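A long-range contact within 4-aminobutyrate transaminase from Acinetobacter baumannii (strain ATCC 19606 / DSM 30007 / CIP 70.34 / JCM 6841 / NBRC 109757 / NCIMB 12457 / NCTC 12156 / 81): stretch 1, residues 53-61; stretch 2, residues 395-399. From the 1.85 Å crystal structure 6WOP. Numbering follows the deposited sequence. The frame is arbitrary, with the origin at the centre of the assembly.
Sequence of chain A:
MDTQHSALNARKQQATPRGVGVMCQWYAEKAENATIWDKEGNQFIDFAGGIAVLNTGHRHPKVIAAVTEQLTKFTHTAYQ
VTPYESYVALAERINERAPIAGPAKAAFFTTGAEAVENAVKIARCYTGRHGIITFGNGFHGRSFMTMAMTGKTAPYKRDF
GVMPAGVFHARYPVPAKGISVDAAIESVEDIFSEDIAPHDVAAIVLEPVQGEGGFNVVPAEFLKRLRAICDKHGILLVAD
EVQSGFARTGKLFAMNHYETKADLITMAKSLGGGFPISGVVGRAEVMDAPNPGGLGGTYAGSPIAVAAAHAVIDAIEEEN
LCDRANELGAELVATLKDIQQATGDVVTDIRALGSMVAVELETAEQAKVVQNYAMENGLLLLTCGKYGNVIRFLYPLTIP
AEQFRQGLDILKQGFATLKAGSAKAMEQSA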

# COMPACT_ATOMS: atom_id res chain seq x y z
N VAL A 53 -21.30 -13.42 22.64
CA VAL A 53 -21.21 -12.25 23.53
C VAL A 53 -21.83 -12.51 24.89
O VAL A 53 -21.53 -11.78 25.86
N LEU A 54 -22.65 -13.55 25.03
CA LEU A 54 -23.46 -13.73 26.24
C LEU A 54 -23.13 -15.06 26.90
O LEU A 54 -24.04 -15.83 27.27
N ASN A 55 -21.83 -15.31 27.16
CA ASN A 55 -21.49 -16.54 27.89
C ASN A 55 -22.16 -16.57 29.26
O ASN A 55 -22.48 -17.65 29.76
N THR A 56 -22.38 -15.40 29.86
CA THR A 56 -23.10 -15.25 31.15
C THR A 56 -24.60 -15.03 30.97
O THR A 56 -25.31 -14.82 31.97
N GLY A 57 -25.09 -15.05 29.73
CA GLY A 57 -26.51 -14.97 29.44
C GLY A 57 -26.98 -13.54 29.28
O GLY A 57 -26.34 -12.59 29.72
N HIS A 58 -28.13 -13.38 28.59
CA HIS A 58 -28.77 -12.07 28.49
C HIS A 58 -29.14 -11.56 29.88
O HIS A 58 -29.80 -12.27 30.66
N ARG A 59 -28.75 -10.33 30.20
CA ARG A 59 -29.16 -9.68 31.45
C ARG A 59 -28.90 -10.57 32.67
O ARG A 59 -29.77 -10.75 33.53
N HIS A 60 -27.67 -11.12 32.75
CA HIS A 60 -27.30 -11.83 33.96
C HIS A 60 -27.53 -10.92 35.16
O HIS A 60 -27.11 -9.74 35.13
N PRO A 61 -28.19 -11.40 36.24
CA PRO A 61 -28.56 -10.50 37.34
C PRO A 61 -27.39 -9.75 37.95
O PRO A 61 -27.56 -8.58 38.33
N TYR A 395 -24.63 -21.10 22.89
CA TYR A 395 -25.60 -20.91 23.97
C TYR A 395 -24.92 -20.28 25.16
O TYR A 395 -23.74 -20.57 25.41
N PRO A 396 -25.62 -19.46 25.97
CA PRO A 396 -25.04 -19.00 27.24
C PRO A 396 -24.60 -20.17 28.08
O PRO A 396 -25.28 -21.19 28.12
N LEU A 397 -23.44 -20.01 28.77
CA LEU A 397 -22.95 -21.07 29.67
C LEU A 397 -23.82 -21.20 30.92
O LEU A 397 -23.71 -22.22 31.65
N THR A 398 -24.68 -20.23 31.12
CA THR A 398 -25.65 -20.20 32.22
C THR A 398 -27.00 -20.85 31.83
O THR A 398 -27.95 -20.80 32.64
N ILE A 399 -27.13 -21.39 30.63
CA ILE A 399 -28.44 -21.92 30.19
C ILE A 399 -28.93 -23.00 31.17
O ILE A 399 -28.15 -23.86 31.60

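Two type I beta turns, Leu54 to Gly57 and Pro396 to Ile399, meet here although no two touching residues are closer than 338 positions apart in sequence, and backbone carbonyls of the first turn provide most of the close approaches. One hydrogen bond crosses the contact: Leu397 N donates to Asn55 O at 2.7 Å, with an N-H...O angle of 137°, short but clearly bent. Each turn is closed by its own backbone bond, Gly57 N to Leu54 O at 2.8 Å and Ile399 N to Pro396 O at 3.1 Å.

Leu54 O also faces the second stretch. It lies 3.3 Å from Pro396 CB and 3.3 Å from Pro396 CA; the latter is a CA-H...O contact with an angle of 125° at the hydrogen. The proline, its ring in the C-gamma exo pucker, thus sets its CA and CB against a carbonyl already engaged in closing the turn. Pro396 CB also comes within 3.6 Å of Gly57 CA.

Thr398 is the one residue in the two stretches whose CA-to-CB bond points toward the other. Its chi1 of 54° (p) places OG1 3.3 Å from Thr56 O and 3.6 Å from Gly57 N; neither approach counts as a hydrogen bond, and OG1 is satisfied elsewhere in the structure. Its methyl, CG2, approaches His60 CD2 at 4.2 Å, at the edge of the imidazole and near the ring plane. His60 adopts chi1 -176° (t) and chi2 -74°; its CB points sideways, but the end of the side chain comes nearer to the threonine. The same histidine caps a backbone N just past the stretch, at the start of a helix.

Gly57 fits this site on two grounds. Its phi of 90° favours glycine, and an ideally placed CB would lie 2.7 Å from Thr398 OG1, a clash.

The remaining side chains belong to the turns themselves. Asn55 (chi1 -70°, m) and Leu397 (chi1 -59°, m; chi2 -176°, t) both leave the backbone sideways, and Asn55 CB meets Leu397 CD1 at 4.1 Å, a loose apolar contact, while Leu397 CB lies 3.3 Å from Asn55 O, next to the hydrogen bond that oxygen accepts. The amide atoms of Asn55 find their partners elsewhere in the structure. Leu54 (m, t) starts sideways but its end leads away, while Thr56 (chi1 48°, p) points away, so both meet the other stretch most closely through their carbonyl oxygens. Together the two stretches bury 282 Å², both sides summed.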

# COMPACT_ATOMS: atom_id res chain seq x y z
CB VAL A 53 -21.88 -11.03 22.86
CG1 VAL A 53 -21.86 -9.81 23.77
CG2 VAL A 53 -21.14 -10.69 21.52
CB LEU A 54 -24.96 -13.63 25.89
CG LEU A 54 -25.16 -12.24 25.25
CD1 LEU A 54 -26.42 -12.25 24.45
CD2 LEU A 54 -25.17 -11.19 26.39
CB ASN A 55 -19.98 -16.66 28.04
CG ASN A 55 -19.28 -16.98 26.67
OD1 ASN A 55 -19.96 -17.24 25.61
ND2 ASN A 55 -17.94 -16.86 26.67
CB THR A 56 -22.49 -14.06 31.95
OG1 THR A 56 -22.35 -12.89 31.14
CG2 THR A 56 -21.15 -14.44 32.44
CB HIS A 58 -30.05 -12.17 27.67
CG HIS A 58 -29.83 -12.46 26.20
ND1 HIS A 58 -29.63 -11.47 25.26
CD2 HIS A 58 -29.85 -13.63 25.53
CE1 HIS A 58 -29.55 -12.02 24.06
NE2 HIS A 58 -29.68 -13.33 24.19
CB ARG A 59 -30.65 -9.25 31.38
CG ARG A 59 -30.92 -8.07 30.34
CD ARG A 59 -32.43 -7.87 30.07
NE ARG A 59 -33.15 -7.67 31.34
CZ ARG A 59 -34.10 -8.47 31.80
NH1 ARG A 59 -34.51 -9.53 31.08
NH2 ARG A 59 -34.64 -8.21 32.99
CB HIS A 60 -25.83 -12.27 33.88
CG HIS A 60 -25.38 -13.09 35.03
ND1 HIS A 60 -25.14 -12.55 36.27
CD2 HIS A 60 -25.11 -14.42 35.13
CE1 HIS A 60 -24.75 -13.51 37.09
NE2 HIS A 60 -24.70 -14.65 36.42
CB PRO A 61 -29.17 -11.44 38.37
CG PRO A 61 -29.63 -12.64 37.59
CD PRO A 61 -28.68 -12.78 36.45
CB TYR A 395 -26.15 -22.26 24.37
CG TYR A 395 -25.03 -23.33 24.50
CD1 TYR A 395 -24.32 -23.50 25.69
CD2 TYR A 395 -24.72 -24.17 23.44
CE1 TYR A 395 -23.28 -24.50 25.78
CE2 TYR A 395 -23.74 -25.12 23.51
CZ TYR A 395 -23.04 -25.31 24.67
OH TYR A 395 -22.08 -26.27 24.69
CB PRO A 396 -26.24 -18.25 27.90
CG PRO A 396 -26.94 -17.60 26.69
CD PRO A 396 -26.86 -18.75 25.63
CB LEU A 397 -21.53 -20.74 30.11
CG LEU A 397 -20.52 -20.59 28.96
CD1 LEU A 397 -19.08 -20.35 29.51
CD2 LEU A 397 -20.56 -21.87 28.09
CB THR A 398 -25.88 -18.74 32.61
OG1 THR A 398 -26.25 -17.98 31.44
CG2 THR A 398 -24.61 -18.09 33.21
CB ILE A 399 -28.35 -22.43 28.72
CG1 ILE A 399 -29.75 -22.86 28.26
CG2 ILE A 399 -27.38 -23.62 28.57
CD1 ILE A 399 -29.80 -23.13 26.76